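Local coordinates for protein probable M18 family aminopeptidase 1 (Thermotoga maritima, PDB 2GLF) that probably acts as a metal-dependent aminopeptidase of the M18 family, removing residues from the N-termini of peptides, and here carries bound manganese, at residues A[3-7]-A[344-350]; A[158-162]-A[183-187]; A[48-52]-A[62-66]. All blocks are in the same frame, centred on the assembly; numbering follows the deposited sequence.

The three contacts lie well apart, their centres 36 to 41 Å from one another, and none touches another. Contact 1 spans about three quarters of the chain, tying the segment before helix 13-29 to the loop leading into strand 351-354; contacts 3 and 2, in that order, fall between its segments. Contacts 1 and 3 belong to the part built round the nine-stranded mixed sheet: contact 3 forms its 50-51 edge, and strand 351-354 is one of its inner strands. Contact 2 sits by edge strand 185-189 of the separate six-stranded antiparallel sheet, across the chain's centre from contact 3. Contacts 1 and 2 lie at the interface with the second subunit; no other chain touches contact 3.

Contact 1: residues A[3-7]-A[344-350]; sequences ERKNV and APKLGYG
Extended from Glu3 to Asn6, segment 3-7 turns to helix-like backbone angles at Val7 and runs past a loop with a type II beta turn from Lys346 to Tyr349, closed by a weak hydrogen bond from Tyr349 N to Lys346 O (3.3 Å). Arg4 reaches across with chi1 m, chi2 t and chi3 m, and its NH1 donates to Ala344 O at 3.2 Å. Its NH2 lies 3.3 Å from Lys346 CG, while its CB meets the edge of the Tyr349 ring, 3.9 Å from CD2. Lys346 directs its amine to Gln110 of the second subunit. Lys5 turns its side chain away, but its O approaches Tyr349 CA at 3.5 Å in a CA-H...O contact. The closest CA pair is Asn6 and Tyr349, 4.6 Å apart. This joins the N-terminal arm to the turn leading into strand 351-354 of the mixed sheet, away from the metal site, though the side chain of Pro345 is about 14 Å from a bound manganese. Asn6, chi1 t, sets CB over the face of the Tyr349 ring (chi1 m) as a CH-pi contact, 4.2 Å from the centroid and 20° off its normal; its OD1 accepts from Trp8 N, and its CA approaches Gly348 O at 3.6 Å. Gly348 takes a positive phi of 79° at the third position of the turn and offers its O to Val7 N at 3.0 Å. Val7, chi1 t, places CG2 3.5 Å from Gly350 N and packs on Ala434 and Glu438 of helix 433-449, whose Asp435 accepts hydrogen bonds from the N atoms of Gly348 and Gly350.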
ATOM      1  N   GLU A   3     -29.341  41.874   3.002  1.00 45.04           N
ATOM      2  CA  GLU A   3     -30.090  40.745   2.461  1.00 44.14           C
ATOM      3  C   GLU A   3     -30.203  40.878   0.941  1.00 41.35           C
ATOM      4  O   GLU A   3     -30.731  41.872   0.445  1.00 41.40           O
ATOM      5  CB  GLU A   3     -31.476  40.743   3.114  1.00100.33           C
ATOM      6  CG  GLU A   3     -32.534  39.876   2.466  1.00103.40           C
ATOM      7  CD  GLU A   3     -33.889  40.042   3.144  1.00103.67           C
ATOM      8  OE1 GLU A   3     -34.014  39.654   4.326  1.00108.71           O
ATOM      9  OE2 GLU A   3     -34.824  40.568   2.501  1.00105.39           O
ATOM     10  N   ARG A   4     -29.714  39.880   0.206  1.00 34.49           N
ATOM     11  CA  ARG A   4     -29.750  39.905  -1.264  1.00 31.52           C
ATOM     12  C   ARG A   4     -31.148  39.935  -1.883  1.00 29.31           C
ATOM     13  O   ARG A   4     -32.118  39.470  -1.285  1.00 28.74           O
ATOM     14  CB  ARG A   4     -28.975  38.712  -1.836  1.00 47.69           C
ATOM     15  CG  ARG A   4     -27.463  38.847  -1.735  1.00 46.92           C
ATOM     16  CD  ARG A   4     -26.750  37.683  -2.414  1.00 45.61           C
ATOM     17  NE  ARG A   4     -26.991  36.413  -1.737  1.00 46.89           N
ATOM     18  CZ  ARG A   4     -26.446  35.256  -2.100  1.00 47.75           C
ATOM     19  NH1 ARG A   4     -25.622  35.200  -3.138  1.00 47.84           N
ATOM     20  NH2 ARG A   4     -26.719  34.153  -1.419  1.00 49.09           N
ATOM     21  N   LYS A   5     -31.240  40.485  -3.090  1.00 24.78           N
ATOM     22  CA  LYS A   5     -32.514  40.579  -3.793  1.00 23.35           C
ATOM     23  C   LYS A   5     -32.536  39.663  -5.005  1.00 22.04           C
ATOM     24  O   LYS A   5     -31.488  39.345  -5.569  1.00 22.05           O
ATOM     25  CB  LYS A   5     -32.764  42.008  -4.283  1.00 32.56           C
ATOM     26  CG  LYS A   5     -32.820  43.064  -3.212  1.00 34.63           C
ATOM     27  CD  LYS A   5     -33.190  44.405  -3.823  1.00 40.20           C
ATOM     28  CE  LYS A   5     -33.167  45.508  -2.784  1.00 43.48           C
ATOM     29  NZ  LYS A   5     -34.039  45.173  -1.625  1.00 47.70           N
ATOM     30  N   ASN A   6     -33.736  39.256  -5.414  1.00 11.89           N
ATOM     31  CA  ASN A   6     -33.873  38.402  -6.582  1.00 11.14           C
ATOM     32  C   ASN A   6     -34.297  39.252  -7.770  1.00 11.14           C
ATOM     33  O   ASN A   6     -35.352  39.891  -7.753  1.00 11.14           O
ATOM     34  CB  ASN A   6     -34.898  37.291  -6.341  1.00 22.19           C
ATOM     35  CG  ASN A   6     -34.915  36.261  -7.464  1.00 20.92           C
ATOM     36  OD1 ASN A   6     -35.384  36.537  -8.570  1.00 19.76           O
ATOM     37  ND2 ASN A   6     -34.386  35.071  -7.186  1.00 17.45           N
ATOM     38  N   VAL A   7     -33.468  39.252  -8.806  1.00 18.27           N
ATOM     39  CA  VAL A   7     -33.758  40.029  -9.996  1.00 17.14           C
ATOM     40  C   VAL A   7     -35.185  39.850 -10.519  1.00 17.25           C
ATOM     41  O   VAL A   7     -35.821  40.825 -10.910  1.00 17.06           O
ATOM     42  CB  VAL A   7     -32.748  39.706 -11.109  1.00 11.45           C
ATOM     43  CG1 VAL A   7     -33.124  40.430 -12.387  1.00 11.45           C
ATOM     44  CG2 VAL A   7     -31.356  40.124 -10.659  1.00 11.45           C
ATOM     45  N   ALA A 344     -20.601  33.066  -1.875  1.00 18.65           N
ATOM     46  CA  ALA A 344     -20.834  32.404  -3.158  1.00 17.95           C
ATOM     47  C   ALA A 344     -22.074  32.962  -3.847  1.00 17.58           C
ATOM     48  O   ALA A 344     -23.075  33.266  -3.203  1.00 17.36           O
ATOM     49  CB  ALA A 344     -20.994  30.917  -2.944  1.00  5.60           C
ATOM     50  N   PRO A 345     -22.025  33.098  -5.174  1.00 21.86           N
ATOM     51  CA  PRO A 345     -23.174  33.626  -5.908  1.00 22.54           C
ATOM     52  C   PRO A 345     -24.276  32.597  -6.124  1.00 23.73           C
ATOM     53  O   PRO A 345     -24.009  31.396  -6.219  1.00 25.13           O
ATOM     54  CB  PRO A 345     -22.555  34.073  -7.222  1.00 14.78           C
ATOM     55  CG  PRO A 345     -21.508  33.030  -7.441  1.00 14.78           C
ATOM     56  CD  PRO A 345     -20.872  32.914  -6.070  1.00 14.78           C
ATOM     57  N   LYS A 346     -25.512  33.083  -6.202  1.00 18.75           N
ATOM     58  CA  LYS A 346     -26.679  32.235  -6.436  1.00 18.50           C
ATOM     59  C   LYS A 346     -27.317  32.716  -7.741  1.00 18.12           C
ATOM     60  O   LYS A 346     -27.302  33.920  -8.035  1.00 18.46           O
ATOM     61  CB  LYS A 346     -27.688  32.385  -5.293  1.00 14.55           C
ATOM     62  CG  LYS A 346     -27.149  32.087  -3.910  1.00 17.60           C
ATOM     63  CD  LYS A 346     -26.928  30.602  -3.701  1.00 24.75           C
ATOM     64  CE  LYS A 346     -27.604  30.138  -2.420  1.00 25.41           C
ATOM     65  NZ  LYS A 346     -29.061  30.411  -2.486  1.00 24.51           N
ATOM     66  N   LEU A 347     -27.875  31.785  -8.516  1.00 11.86           N
ATOM     67  CA  LEU A 347     -28.525  32.128  -9.784  1.00 12.15           C
ATOM     68  C   LEU A 347     -29.729  33.048  -9.593  1.00 13.03           C
ATOM     69  O   LEU A 347     -30.551  32.832  -8.708  1.00 13.24           O
ATOM     70  CB  LEU A 347     -28.994  30.863 -10.508  1.00 11.98           C
ATOM     71  CG  LEU A 347     -27.952  29.903 -11.073  1.00 11.98           C
ATOM     72  CD1 LEU A 347     -28.649  28.626 -11.526  1.00 11.98           C
ATOM     73  CD2 LEU A 347     -27.219  30.560 -12.228  1.00 11.98           C
ATOM     74  N   GLY A 348     -29.827  34.074 -10.429  1.00 28.60           N
ATOM     75  CA  GLY A 348     -30.946  34.995 -10.344  1.00 28.85           C
ATOM     76  C   GLY A 348     -30.877  36.043  -9.247  1.00 28.93           C
ATOM     77  O   GLY A 348     -31.860  36.751  -9.001  1.00 29.15           O
ATOM     78  N   TYR A 349     -29.732  36.158  -8.581  1.00 14.63           N
ATOM     79  CA  TYR A 349     -29.598  37.149  -7.524  1.00 14.63           C
ATOM     80  C   TYR A 349     -28.683  38.311  -7.882  1.00 14.63           C
ATOM     81  O   TYR A 349     -28.049  38.911  -7.010  1.00 14.63           O
ATOM     82  CB  TYR A 349     -29.157  36.483  -6.214  1.00 17.11           C
ATOM     83  CG  TYR A 349     -30.323  35.845  -5.489  1.00 18.51           C
ATOM     84  CD1 TYR A 349     -30.927  34.685  -5.978  1.00 18.30           C
ATOM     85  CD2 TYR A 349     -30.885  36.456  -4.369  1.00 17.46           C
ATOM     86  CE1 TYR A 349     -32.063  34.158  -5.371  1.00 17.50           C
ATOM     87  CE2 TYR A 349     -32.021  35.936  -3.760  1.00 17.15           C
ATOM     88  CZ  TYR A 349     -32.604  34.792  -4.265  1.00 18.36           C
ATOM     89  OH  TYR A 349     -33.737  34.293  -3.669  1.00 18.73           O
ATOM     90  N   GLY A 350     -28.624  38.619  -9.174  1.00 19.64           N
ATOM     91  CA  GLY A 350     -27.829  39.739  -9.638  1.00 20.60           C
ATOM     92  C   GLY A 350     -26.476  39.454 -10.250  1.00 21.32           C
ATOM     93  O   GLY A 350     -26.075  38.303 -10.404  1.00 22.55           O
TER

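Contact 2: residues A[158-162]-A[183-187]; sequences VFTIP and NLMLI
Ile161, with chi1 m and chi2 t, lays its side chain along the start of segment 183-187: CD1 is 4.0 Å from Leu184 CB, CG1 is 3.6 Å from Met185 O and 4.0 Å from Leu186 CD2, and CG2 is 3.7 Å from Asn183 O. Leu184 centres an inverse gamma turn, with a weak hydrogen bond from Met185 N to Asn183 O (2.9 Å), before the chain extends into strand 185-189. Segment 158-162 is extended but irregular, and its 159-162 direction lies 130° from that of 183-187. Ile161 and Leu186 have the nearest CA atoms, 4.7 Å apart. One direct backbone hydrogen bond joins the segments, Ile187 N to Thr160 O at 3.2 Å, and the same oxygen approaches Leu186 CA at 3.0 Å. Water 1 adds a bridge, accepting from Thr160 N (2.9 Å) and donating to Ile187 O (2.5 Å). At the flanks, Phe159 (chi1 m) brings CB to 3.7 Å from Leu186 CD1 and presents its ring edge to Ile187 O, with CD2 3.6 Å away, while Pro162 CG meets Ile187 CD1 at 3.8 Å. Thr160 and Ile187 also pack on Ile430 and Leu422 of the second subunit. The arrangement is that of a loop running obliquely against 185-189, the outermost strand within this chain of the six-stranded antiparallel sheet, with strand 111-119 beside it.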
ATOM      1  N   VAL A 158     -23.401  15.766 -38.714  1.00  7.72           N
ATOM      2  CA  VAL A 158     -22.681  16.196 -37.528  1.00  7.64           C
ATOM      3  C   VAL A 158     -21.594  15.149 -37.315  1.00  7.64           C
ATOM      4  O   VAL A 158     -21.501  14.185 -38.077  1.00  8.08           O
ATOM      5  CB  VAL A 158     -23.592  16.243 -36.276  1.00  4.85           C
ATOM      6  CG1 VAL A 158     -24.741  17.205 -36.505  1.00  4.85           C
ATOM      7  CG2 VAL A 158     -24.097  14.855 -35.943  1.00  4.85           C
ATOM      8  N   PHE A 159     -20.767  15.328 -36.295  1.00 14.05           N
ATOM      9  CA  PHE A 159     -19.724  14.351 -36.032  1.00 13.59           C
ATOM     10  C   PHE A 159     -19.797  13.842 -34.600  1.00 13.45           C
ATOM     11  O   PHE A 159     -20.628  14.297 -33.818  1.00 14.22           O
ATOM     12  CB  PHE A 159     -18.359  14.964 -36.326  1.00 17.53           C
ATOM     13  CG  PHE A 159     -18.256  15.523 -37.704  1.00 17.53           C
ATOM     14  CD1 PHE A 159     -18.801  16.767 -38.003  1.00 17.87           C
ATOM     15  CD2 PHE A 159     -17.679  14.777 -38.727  1.00 18.22           C
ATOM     16  CE1 PHE A 159     -18.776  17.257 -39.298  1.00 17.53           C
ATOM     17  CE2 PHE A 159     -17.652  15.262 -40.034  1.00 18.44           C
ATOM     18  CZ  PHE A 159     -18.201  16.502 -40.318  1.00 17.53           C
ATOM     19  N   THR A 160     -18.942  12.882 -34.262  1.00 22.56           N
ATOM     20  CA  THR A 160     -18.939  12.334 -32.916  1.00 22.68           C
ATOM     21  C   THR A 160     -17.641  11.641 -32.582  1.00 23.15           C
ATOM     22  O   THR A 160     -16.839  11.307 -33.459  1.00 23.46           O
ATOM     23  CB  THR A 160     -20.019  11.262 -32.710  1.00 22.39           C
ATOM     24  OG1 THR A 160     -21.113  11.500 -33.596  1.00 23.75           O
ATOM     25  CG2 THR A 160     -20.519  11.287 -31.278  1.00 22.58           C
ATOM     26  N   ILE A 161     -17.460  11.432 -31.285  1.00  6.79           N
ATOM     27  CA  ILE A 161     -16.330  10.712 -30.749  1.00  5.80           C
ATOM     28  C   ILE A 161     -17.104   9.729 -29.883  1.00  5.39           C
ATOM     29  O   ILE A 161     -17.413  10.018 -28.734  1.00  5.56           O
ATOM     30  CB  ILE A 161     -15.434  11.610 -29.878  1.00  9.18           C
ATOM     31  CG1 ILE A 161     -14.977  12.830 -30.683  1.00  8.85           C
ATOM     32  CG2 ILE A 161     -14.223  10.824 -29.398  1.00  9.64           C
ATOM     33  CD1 ILE A 161     -14.209  13.854 -29.873  1.00  8.85           C
ATOM     34  N   PRO A 162     -17.470   8.568 -30.453  1.00 11.99           N
ATOM     35  CA  PRO A 162     -18.226   7.520 -29.751  1.00 12.14           C
ATOM     36  C   PRO A 162     -17.485   6.914 -28.563  1.00 11.48           C
ATOM     37  O   PRO A 162     -16.399   6.367 -28.721  1.00 11.46           O
ATOM     38  CB  PRO A 162     -18.487   6.492 -30.849  1.00 15.84           C
ATOM     39  CG  PRO A 162     -17.260   6.637 -31.729  1.00 15.53           C
ATOM     40  CD  PRO A 162     -17.098   8.132 -31.812  1.00 14.49           C
ATOM     41  N   ASN A 183      -7.298  10.269 -27.919  1.00 13.77           N
ATOM     42  CA  ASN A 183      -8.429   9.505 -28.423  1.00 13.39           C
ATOM     43  C   ASN A 183      -9.640  10.348 -28.794  1.00 13.65           C
ATOM     44  O   ASN A 183     -10.665   9.806 -29.189  1.00 14.40           O
ATOM     45  CB  ASN A 183      -8.868   8.440 -27.410  1.00 27.04           C
ATOM     46  CG  ASN A 183      -7.828   7.357 -27.208  1.00 26.35           C
ATOM     47  OD1 ASN A 183      -7.086   7.018 -28.124  1.00 23.09           O
ATOM     48  ND2 ASN A 183      -7.787   6.794 -26.007  1.00 27.20           N
ATOM     49  N   LEU A 184      -9.546  11.663 -28.655  1.00 14.56           N
ATOM     50  CA  LEU A 184     -10.675  12.518 -29.010  1.00 13.34           C
ATOM     51  C   LEU A 184     -10.623  12.739 -30.520  1.00 12.98           C
ATOM     52  O   LEU A 184     -10.181  13.783 -30.996  1.00 12.98           O
ATOM     53  CB  LEU A 184     -10.588  13.851 -28.258  1.00 13.09           C
ATOM     54  CG  LEU A 184     -10.619  13.666 -26.734  1.00 13.31           C
ATOM     55  CD1 LEU A 184     -10.325  14.971 -26.013  1.00 13.09           C
ATOM     56  CD2 LEU A 184     -11.984  13.125 -26.336  1.00 15.48           C
HETATM   57  N   MSE A 185     -11.069  11.735 -31.267  1.00 12.10           N
HETATM   58  CA  MSE A 185     -11.066  11.798 -32.721  1.00 12.31           C
HETATM   59  C   MSE A 185     -12.475  11.607 -33.262  1.00 12.10           C
HETATM   60  O   MSE A 185     -13.157  10.652 -32.893  1.00 12.10           O
HETATM   61  CB  MSE A 185     -10.164  10.700 -33.273  1.00 33.02           C
HETATM   62  CG  MSE A 185      -9.060  10.302 -32.313  1.00 33.65           C
HETATM   63 SE   MSE A 185      -7.765   9.081 -33.069  1.00 39.66          SE
HETATM   64  CE  MSE A 185      -8.775   7.438 -32.940  1.00 35.77           C
ATOM     65  N   LEU A 186     -12.926  12.507 -34.130  1.00 12.16           N
ATOM     66  CA  LEU A 186     -14.261  12.344 -34.692  1.00 11.90           C
ATOM     67  C   LEU A 186     -14.179  11.426 -35.901  1.00 11.58           C
ATOM     68  O   LEU A 186     -13.147  11.351 -36.577  1.00 11.78           O
ATOM     69  CB  LEU A 186     -14.885  13.688 -35.109  1.00  4.78           C
ATOM     70  CG  LEU A 186     -14.107  14.996 -34.989  1.00  4.78           C
ATOM     71  CD1 LEU A 186     -14.954  16.124 -35.540  1.00  4.78           C
ATOM     72  CD2 LEU A 186     -13.736  15.260 -33.542  1.00  4.78           C
ATOM     73  N   ILE A 187     -15.272  10.718 -36.159  1.00 16.76           N
ATOM     74  CA  ILE A 187     -15.337   9.811 -37.292  1.00 16.76           C
ATOM     75  C   ILE A 187     -15.518  10.617 -38.581  1.00 16.76           C
ATOM     76  O   ILE A 187     -16.489  11.355 -38.734  1.00 16.76           O
ATOM     77  CB  ILE A 187     -16.500   8.818 -37.120  1.00 16.80           C
ATOM     78  CG1 ILE A 187     -16.300   8.023 -35.825  1.00 15.75           C
ATOM     79  CG2 ILE A 187     -16.566   7.882 -38.312  1.00 17.08           C
ATOM     80  CD1 ILE A 187     -17.361   6.984 -35.557  1.00 16.20           C
TER
HETATM   81  O   HOH W   1     -17.731  11.629 -36.632  1.00 23.21           O

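Contact 3: residues A[48-52]-A[62-66]; sequences GFVPL and MTVYA
Phe49 (chi1 m, chi2 64°) turns its ring face to Thr63, whose CB makes a CH-pi contact 4.2 Å from the centroid, 5° off the normal. Thr63 takes chi1 p, and its OG1 donates a hydrogen bond to Gly48 O at 3.1 Å. Tyr65, chi1 p, carries its ring over Val50 C and Pro51 N; CD2 is 3.5 Å from Phe49 CB, and OH hydrogen-bonds Asp45. Leu52 (chi1 t, chi2 p) sets CD1 3.2 Å from CE of selenomethionine Met62 (m, t, p) and 3.8 Å from Val64 CG2. The strands pair in parallel, with segment directions 77° apart: Val50 and Val64 (CA-CA 5.0 Å, both chi1 m) share a sheet face, and Pro51 lies beside Tyr65. Val50 N donates to Thr63 O (3.2 Å), Leu52 N to Tyr65 O (3.1 Å) and Tyr65 N, weakly, to Val50 O (3.3 Å). Strand 50-51 is outermost in this chain's mixed sheet, 64-67 pairs onward with antiparallel 73-77, Phe49 and Tyr65 pack on helix 33-45, and Leu52 and Met62 on helix 292-303.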
ATOM      1  N   GLY A  48     -23.818  52.214 -36.652  1.00 25.26           N
ATOM      2  CA  GLY A  48     -23.016  53.311 -37.157  1.00 24.91           C
ATOM      3  C   GLY A  48     -21.548  53.390 -36.791  1.00 24.83           C
ATOM      4  O   GLY A  48     -21.003  54.486 -36.668  1.00 25.45           O
ATOM      5  N   PHE A  49     -20.890  52.255 -36.617  1.00 18.05           N
ATOM      6  CA  PHE A  49     -19.476  52.286 -36.284  1.00 17.17           C
ATOM      7  C   PHE A  49     -18.655  52.155 -37.559  1.00 17.67           C
ATOM      8  O   PHE A  49     -19.147  51.644 -38.573  1.00 17.94           O
ATOM      9  CB  PHE A  49     -19.107  51.131 -35.351  1.00 21.17           C
ATOM     10  CG  PHE A  49     -19.417  51.376 -33.900  1.00 20.42           C
ATOM     11  CD1 PHE A  49     -20.726  51.535 -33.466  1.00 19.64           C
ATOM     12  CD2 PHE A  49     -18.391  51.378 -32.954  1.00 19.13           C
ATOM     13  CE1 PHE A  49     -21.009  51.683 -32.109  1.00 19.35           C
ATOM     14  CE2 PHE A  49     -18.662  51.527 -31.598  1.00 16.14           C
ATOM     15  CZ  PHE A  49     -19.972  51.677 -31.173  1.00 19.26           C
ATOM     16  N   VAL A  50     -17.407  52.610 -37.505  1.00 25.41           N
ATOM     17  CA  VAL A  50     -16.501  52.502 -38.644  1.00 26.20           C
ATOM     18  C   VAL A  50     -15.104  52.131 -38.168  1.00 26.99           C
ATOM     19  O   VAL A  50     -14.707  52.458 -37.046  1.00 27.13           O
ATOM     20  CB  VAL A  50     -16.407  53.813 -39.452  1.00 31.48           C
ATOM     21  CG1 VAL A  50     -17.726  54.086 -40.141  1.00 30.71           C
ATOM     22  CG2 VAL A  50     -16.019  54.966 -38.540  1.00 29.63           C
ATOM     23  N   PRO A  51     -14.337  51.441 -39.022  1.00 27.98           N
ATOM     24  CA  PRO A  51     -12.971  51.004 -38.719  1.00 29.17           C
ATOM     25  C   PRO A  51     -12.056  52.162 -38.324  1.00 30.93           C
ATOM     26  O   PRO A  51     -11.874  53.098 -39.104  1.00 31.14           O
ATOM     27  CB  PRO A  51     -12.513  50.368 -40.030  1.00 13.06           C
ATOM     28  CG  PRO A  51     -13.782  49.913 -40.656  1.00 11.33           C
ATOM     29  CD  PRO A  51     -14.713  51.056 -40.391  1.00 11.97           C
ATOM     30  N   LEU A  52     -11.481  52.103 -37.125  1.00 31.38           N
ATOM     31  CA  LEU A  52     -10.555  53.147 -36.685  1.00 34.40           C
ATOM     32  C   LEU A  52      -9.577  53.369 -37.840  1.00 36.95           C
ATOM     33  O   LEU A  52      -9.376  52.472 -38.655  1.00 38.38           O
ATOM     34  CB  LEU A  52      -9.794  52.685 -35.438  1.00 24.11           C
ATOM     35  CG  LEU A  52      -8.802  53.669 -34.818  1.00 23.28           C
ATOM     36  CD1 LEU A  52      -9.551  54.905 -34.384  1.00 24.79           C
ATOM     37  CD2 LEU A  52      -8.100  53.037 -33.625  1.00 23.10           C
HETATM   38  N   MSE A  62     -15.770  59.825 -31.733  1.00 32.16           N
HETATM   39  CA  MSE A  62     -15.577  58.675 -32.605  1.00 31.64           C
HETATM   40  C   MSE A  62     -16.384  57.485 -32.105  1.00 29.54           C
HETATM   41  O   MSE A  62     -16.552  57.297 -30.900  1.00 30.70           O
HETATM   42  CB  MSE A  62     -14.098  58.268 -32.637  1.00 52.96           C
HETATM   43  CG  MSE A  62     -13.116  59.361 -33.024  1.00 53.05           C
HETATM   44 SE   MSE A  62     -11.244  58.814 -32.849  1.00 57.66          SE
HETATM   45  CE  MSE A  62     -11.116  57.720 -34.423  1.00 55.67           C
ATOM     46  N   THR A  63     -16.881  56.691 -33.043  1.00 34.32           N
ATOM     47  CA  THR A  63     -17.625  55.476 -32.739  1.00 31.73           C
ATOM     48  C   THR A  63     -16.905  54.458 -33.620  1.00 30.78           C
ATOM     49  O   THR A  63     -17.420  53.992 -34.637  1.00 30.67           O
ATOM     50  CB  THR A  63     -19.101  55.602 -33.147  1.00 44.45           C
ATOM     51  OG1 THR A  63     -19.185  55.924 -34.539  1.00 42.96           O
ATOM     52  CG2 THR A  63     -19.779  56.696 -32.344  1.00 43.64           C
ATOM     53  N   VAL A  64     -15.687  54.133 -33.206  1.00 28.08           N
ATOM     54  CA  VAL A  64     -14.819  53.239 -33.952  1.00 26.63           C
ATOM     55  C   VAL A  64     -14.605  51.863 -33.365  1.00 25.95           C
ATOM     56  O   VAL A  64     -15.042  51.566 -32.255  1.00 26.41           O
ATOM     57  CB  VAL A  64     -13.433  53.870 -34.108  1.00 16.08           C
ATOM     58  CG1 VAL A  64     -13.535  55.169 -34.897  1.00 15.06           C
ATOM     59  CG2 VAL A  64     -12.838  54.122 -32.729  1.00 14.10           C
ATOM     60  N   TYR A  65     -13.913  51.028 -34.130  1.00 18.79           N
ATOM     61  CA  TYR A  65     -13.589  49.683 -33.698  1.00 17.86           C
ATOM     62  C   TYR A  65     -12.418  49.161 -34.509  1.00 17.51           C
ATOM     63  O   TYR A  65     -12.273  49.479 -35.684  1.00 18.48           O
ATOM     64  CB  TYR A  65     -14.797  48.746 -33.853  1.00 23.97           C
ATOM     65  CG  TYR A  65     -15.186  48.432 -35.276  1.00 22.48           C
ATOM     66  CD1 TYR A  65     -14.357  47.663 -36.099  1.00 20.09           C
ATOM     67  CD2 TYR A  65     -16.390  48.902 -35.807  1.00 19.83           C
ATOM     68  CE1 TYR A  65     -14.715  47.374 -37.421  1.00 20.26           C
ATOM     69  CE2 TYR A  65     -16.762  48.617 -37.125  1.00 18.59           C
ATOM     70  CZ  TYR A  65     -15.918  47.858 -37.927  1.00 20.25           C
ATOM     71  OH  TYR A  65     -16.260  47.619 -39.243  1.00 20.19           O
ATOM     72  N   ALA A  66     -11.578  48.363 -33.871  1.00 24.16           N
ATOM     73  CA  ALA A  66     -10.427  47.786 -34.537  1.00 24.26           C
ATOM     74  C   ALA A  66     -10.507  46.273 -34.410  1.00 24.80           C
ATOM     75  O   ALA A  66     -10.710  45.746 -33.315  1.00 24.80           O
ATOM     76  CB  ALA A  66      -9.152  48.295 -33.900  1.00  5.76           C
TER